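Local structure of arginine decarboxylase (Campylobacter jejuni subsp. jejuni, 3NZP) at residues B[378-389]-B[402-413]. The protein probably catalyses the pyridoxal phosphate-dependent decarboxylation of arginine to agmatine, a step in polyamine and spermidine biosynthesis. Residues are numbered along the deposited sequence; the frame is centred on the assembly and turned at random.
Sequences LHDSIDHLESIL and RSNAEILTHLIT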
loop_
_atom_site.group_PDB
_atom_site.type_symbol
_atom_site.label_atom_id
_atom_site.label_comp_id
_atom_site.label_asym_id
_atom_site.label_seq_id
_atom_site.Cartn_x
_atom_site.Cartn_y
_atom_site.Cartn_z
ATOM N N LEU B 378 24.608 33.411 10.605
ATOM C CA LEU B 378 23.636 32.392 10.236
ATOM C C LEU B 378 22.826 31.951 11.452
ATOM O O LEU B 378 21.605 31.794 11.372
ATOM C CB LEU B 378 24.342 31.191 9.614
ATOM C CG LEU B 378 23.452 29.962 9.398
ATOM C CD1 LEU B 378 22.147 30.353 8.704
ATOM C CD2 LEU B 378 24.229 28.943 8.584
ATOM N N HIS B 379 23.516 31.755 12.573
ATOM C CA HIS B 379 22.872 31.361 13.821
ATOM C C HIS B 379 21.874 32.430 14.250
ATOM O O HIS B 379 20.695 32.146 14.486
ATOM C CB HIS B 379 23.911 31.195 14.930
ATOM C CG HIS B 379 24.660 29.900 14.879
ATOM N ND1 HIS B 379 24.090 28.699 15.242
ATOM C CD2 HIS B 379 25.934 29.620 14.515
ATOM C CE1 HIS B 379 24.983 27.734 15.102
ATOM N NE2 HIS B 379 26.109 28.267 14.661
ATOM N N ASP B 380 22.366 33.661 14.348
ATOM C CA ASP B 380 21.545 34.788 14.772
ATOM C C ASP B 380 20.370 35.070 13.848
ATOM O O ASP B 380 19.247 35.302 14.306
ATOM C CB ASP B 380 22.411 36.039 14.895
ATOM C CG ASP B 380 23.525 35.875 15.903
ATOM O OD1 ASP B 380 23.237 35.675 17.099
ATOM O OD2 ASP B 380 24.700 35.943 15.495
ATOM N N SER B 381 20.630 35.059 12.544
ATOM C CA SER B 381 19.575 35.322 11.571
ATOM C C SER B 381 18.400 34.384 11.805
ATOM O O SER B 381 17.253 34.826 11.858
ATOM C CB SER B 381 20.106 35.163 10.143
ATOM O OG SER B 381 20.740 33.912 9.970
ATOM N N ILE B 382 18.686 33.092 11.967
ATOM C CA ILE B 382 17.628 32.101 12.188
ATOM C C ILE B 382 16.792 32.433 13.411
ATOM O O ILE B 382 15.563 32.391 13.365
ATOM C CB ILE B 382 18.205 30.682 12.366
ATOM C CG1 ILE B 382 18.975 30.282 11.119
ATOM C CG2 ILE B 382 17.071 29.677 12.537
ATOM C CD1 ILE B 382 18.091 30.260 9.874
ATOM N N ASP B 383 17.473 32.755 14.503
ATOM C CA ASP B 383 16.799 33.088 15.740
ATOM C C ASP B 383 15.807 34.225 15.505
ATOM O O ASP B 383 14.636 34.126 15.884
ATOM C CB ASP B 383 17.823 33.485 16.814
ATOM C CG ASP B 383 18.744 32.326 17.226
ATOM O OD1 ASP B 383 19.535 32.514 18.171
ATOM O OD2 ASP B 383 18.686 31.233 16.616
ATOM N N HIS B 384 16.271 35.296 14.863
ATOM C CA HIS B 384 15.417 36.448 14.588
ATOM C C HIS B 384 14.124 36.068 13.867
ATOM O O HIS B 384 13.025 36.510 14.252
ATOM C CB HIS B 384 16.203 37.497 13.804
ATOM C CG HIS B 384 17.302 38.131 14.601
ATOM N ND1 HIS B 384 17.339 38.092 15.979
ATOM C CD2 HIS B 384 18.376 38.863 14.220
ATOM C CE1 HIS B 384 18.385 38.773 16.411
ATOM N NE2 HIS B 384 19.031 39.252 15.363
ATOM N N LEU B 385 14.252 35.237 12.834
ATOM C CA LEU B 385 13.092 34.777 12.079
ATOM C C LEU B 385 12.141 34.048 13.024
ATOM O O LEU B 385 10.917 34.186 12.928
ATOM C CB LEU B 385 13.532 33.840 10.961
ATOM C CG LEU B 385 12.399 33.230 10.123
ATOM C CD1 LEU B 385 11.631 34.319 9.399
ATOM C CD2 LEU B 385 12.997 32.267 9.133
ATOM N N GLU B 386 12.721 33.284 13.948
ATOM C CA GLU B 386 11.932 32.538 14.917
ATOM C C GLU B 386 11.174 33.469 15.857
ATOM O O GLU B 386 10.007 33.224 16.182
ATOM C CB GLU B 386 12.816 31.581 15.722
ATOM C CG GLU B 386 12.847 30.159 15.171
ATOM C CD GLU B 386 11.449 29.647 14.782
ATOM O OE1 GLU B 386 10.497 29.794 15.596
ATOM O OE2 GLU B 386 11.304 29.096 13.661
ATOM N N SER B 387 11.834 34.538 16.293
ATOM C CA SER B 387 11.193 35.502 17.177
ATOM C C SER B 387 10.096 36.249 16.423
ATOM O O SER B 387 9.022 36.515 16.978
ATOM C CB SER B 387 12.218 36.492 17.736
ATOM O OG SER B 387 13.093 35.860 18.658
ATOM N N ILE B 388 10.347 36.583 15.157
ATOM C CA ILE B 388 9.325 37.293 14.389
ATOM C C ILE B 388 8.098 36.424 14.211
ATOM O O ILE B 388 6.969 36.871 14.438
ATOM C CB ILE B 388 9.842 37.730 13.026
ATOM C CG1 ILE B 388 10.870 38.815 13.232
ATOM C CG2 ILE B 388 8.732 38.341 12.191
ATOM C CD1 ILE B 388 11.454 39.263 11.949
ATOM N N LEU B 389 8.324 35.179 13.812
ATOM C CA LEU B 389 7.222 34.256 13.634
ATOM C C LEU B 389 6.415 34.154 14.922
ATOM O O LEU B 389 5.184 34.227 14.905
ATOM C CB LEU B 389 7.747 32.885 13.255
ATOM C CG LEU B 389 8.424 32.809 11.896
ATOM C CD1 LEU B 389 8.890 31.383 11.657
ATOM C CD2 LEU B 389 7.451 33.236 10.823
ATOM N N ARG B 402 6.538 39.452 8.384
ATOM C CA ARG B 402 6.853 38.042 8.313
ATOM C C ARG B 402 7.546 37.774 6.988
ATOM O O ARG B 402 8.552 37.058 6.932
ATOM C CB ARG B 402 5.574 37.228 8.426
ATOM C CG ARG B 402 5.772 35.751 8.256
ATOM C CD ARG B 402 4.523 34.997 8.640
ATOM N NE ARG B 402 4.614 33.584 8.297
ATOM C CZ ARG B 402 3.618 32.722 8.467
ATOM N NH1 ARG B 402 2.464 33.132 8.973
ATOM N NH2 ARG B 402 3.772 31.452 8.136
ATOM N N SER B 403 7.011 38.364 5.917
ATOM C CA SER B 403 7.575 38.193 4.574
ATOM C C SER B 403 8.992 38.699 4.566
ATOM O O SER B 403 9.916 37.987 4.176
ATOM C CB SER B 403 6.763 38.966 3.526
ATOM O OG SER B 403 7.332 38.818 2.227
ATOM N N ASN B 404 9.167 39.938 4.998
ATOM C CA ASN B 404 10.498 40.512 5.015
ATOM C C ASN B 404 11.486 39.630 5.739
ATOM O O ASN B 404 12.577 39.348 5.227
ATOM C CB ASN B 404 10.465 41.875 5.675
ATOM C CG ASN B 404 9.775 42.886 4.827
ATOM O OD1 ASN B 404 9.955 42.899 3.601
ATOM N ND2 ASN B 404 8.979 43.751 5.457
ATOM N N ALA B 405 11.085 39.203 6.934
ATOM C CA ALA B 405 11.907 38.355 7.780
ATOM C C ALA B 405 12.373 37.114 7.035
ATOM O O ALA B 405 13.572 36.838 6.954
ATOM C CB ALA B 405 11.124 37.966 9.015
ATOM N N GLU B 406 11.413 36.379 6.481
ATOM C CA GLU B 406 11.696 35.155 5.736
ATOM C C GLU B 406 12.655 35.384 4.571
ATOM O O GLU B 406 13.617 34.623 4.382
ATOM C CB GLU B 406 10.390 34.555 5.239
ATOM C CG GLU B 406 9.478 34.080 6.354
ATOM C CD GLU B 406 8.112 33.679 5.847
ATOM O OE1 GLU B 406 7.287 33.183 6.644
ATOM O OE2 GLU B 406 7.864 33.867 4.634
ATOM N N ILE B 407 12.399 36.434 3.793
ATOM C CA ILE B 407 13.248 36.758 2.641
ATOM C C ILE B 407 14.682 37.065 3.098
ATOM O O ILE B 407 15.663 36.502 2.586
ATOM C CB ILE B 407 12.710 37.991 1.882
ATOM C CG1 ILE B 407 11.240 37.824 1.542
ATOM C CG2 ILE B 407 13.439 38.154 0.583
ATOM C CD1 ILE B 407 10.627 39.096 1.016
ATOM N N LEU B 408 14.789 37.971 4.066
ATOM C CA LEU B 408 16.086 38.377 4.610
ATOM C C LEU B 408 16.830 37.151 5.120
ATOM O O LEU B 408 17.987 36.922 4.774
ATOM C CB LEU B 408 15.881 39.394 5.748
ATOM C CG LEU B 408 15.544 40.821 5.314
ATOM C CD1 LEU B 408 14.873 41.601 6.434
ATOM C CD2 LEU B 408 16.828 41.485 4.879
ATOM N N THR B 409 16.140 36.364 5.938
ATOM C CA THR B 409 16.719 35.165 6.501
ATOM C C THR B 409 17.293 34.301 5.398
ATOM O O THR B 409 18.427 33.830 5.499
ATOM C CB THR B 409 15.672 34.386 7.265
ATOM O OG1 THR B 409 15.135 35.221 8.299
ATOM C CG2 THR B 409 16.275 33.144 7.872
ATOM N N HIS B 410 16.520 34.099 4.335
ATOM C CA HIS B 410 17.007 33.297 3.220
ATOM C C HIS B 410 18.207 33.946 2.563
ATOM O O HIS B 410 19.211 33.283 2.304
ATOM C CB HIS B 410 15.911 33.073 2.190
ATOM C CG HIS B 410 15.043 31.899 2.499
ATOM N ND1 HIS B 410 14.258 31.831 3.631
ATOM C CD2 HIS B 410 14.877 30.723 1.851
ATOM C CE1 HIS B 410 13.650 30.659 3.668
ATOM N NE2 HIS B 410 14.009 29.968 2.600
ATOM N N LEU B 411 18.114 35.244 2.295
ATOM C CA LEU B 411 19.236 35.940 1.682
ATOM C C LEU B 411 20.487 35.786 2.551
ATOM O O LEU B 411 21.571 35.488 2.048
ATOM C CB LEU B 411 18.912 37.425 1.499
ATOM C CG LEU B 411 17.911 37.785 0.396
ATOM C CD1 LEU B 411 17.613 39.291 0.409
ATOM C CD2 LEU B 411 18.491 37.362 -0.941
ATOM N N ILE B 412 20.327 35.982 3.859
ATOM C CA ILE B 412 21.434 35.870 4.802
ATOM C C ILE B 412 22.005 34.466 4.818
ATOM O O ILE B 412 23.221 34.280 4.828
ATOM C CB ILE B 412 20.993 36.261 6.215
ATOM C CG1 ILE B 412 20.817 37.777 6.283
ATOM C CG2 ILE B 412 22.005 35.784 7.236
ATOM C CD1 ILE B 412 20.161 38.267 7.541
ATOM N N THR B 413 21.123 33.473 4.818
ATOM C CA THR B 413 21.551 32.074 4.814
ATOM C C THR B 413 22.272 31.758 3.513
ATOM O O THR B 413 23.273 31.042 3.505
ATOM C CB THR B 413 20.352 31.123 4.955
ATOM O OG1 THR B 413 19.866 31.158 6.306
ATOM C CG2 THR B 413 20.758 29.705 4.598
#
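Thr-409 OG1, which gives its proton to Ala-405 O at 2.6 Å, sits against CB of Leu-385 on the facing helix. The two segments, 378-389 and 402-413, form an antiparallel helical hairpin in the helical bundle domain of the decarboxylase, their axes 9.5 Å apart at closest and 167° between directions. Ala-405 O is doubly held, since Thr-409 N also bonds to it; the hydroxyl comes from above the carbonyl plane, 46° out of it. The hydroxyl thus bonds within its own helix while CB and the CD2 methyl of Leu-385 pack against Thr-409. Leu-385 has CG anti to its backbone N (chi1 177°), and its two methyls part over the other helix: CD2 lies 3.6 Å from Thr-409 CG2, while CD1 rests 3.7 Å from Ala-405 CB. Ile-388 CD1 comes to the same alanine methyl, so the small residue receives two branched side chains where the backbones run close. Toward the start of 378-389, Ser-381 CB meets Ile-412 CG2 at 3.5 Å; one turn beyond Thr-409, Thr-413 likewise bonds its hydroxyl to Thr-409 O, and Leu-378 CD1 packs on that hydroxyl oxygen. Helix 357-368 adds Ile-359 against Ile-388.

At the other end a salt bridge borders the seam, which here reaches the second subunit. Arg-402, extended from CG to NE, bridges to Glu-406 OE1 through NE. That oxygen lies close to the guanidinium plane, whereas NE meets the carboxylate on its syn side but tilted out of its plane. Arg-402 NH2 also forms a salt bridge with Glu-250 of the second subunit, whose Ser-208 hydrogen-bonds Glu-406 OE2. Leu-389 crosses the arginine chain at about a right angle, its CD2 3.8 Å from Arg-402 NE.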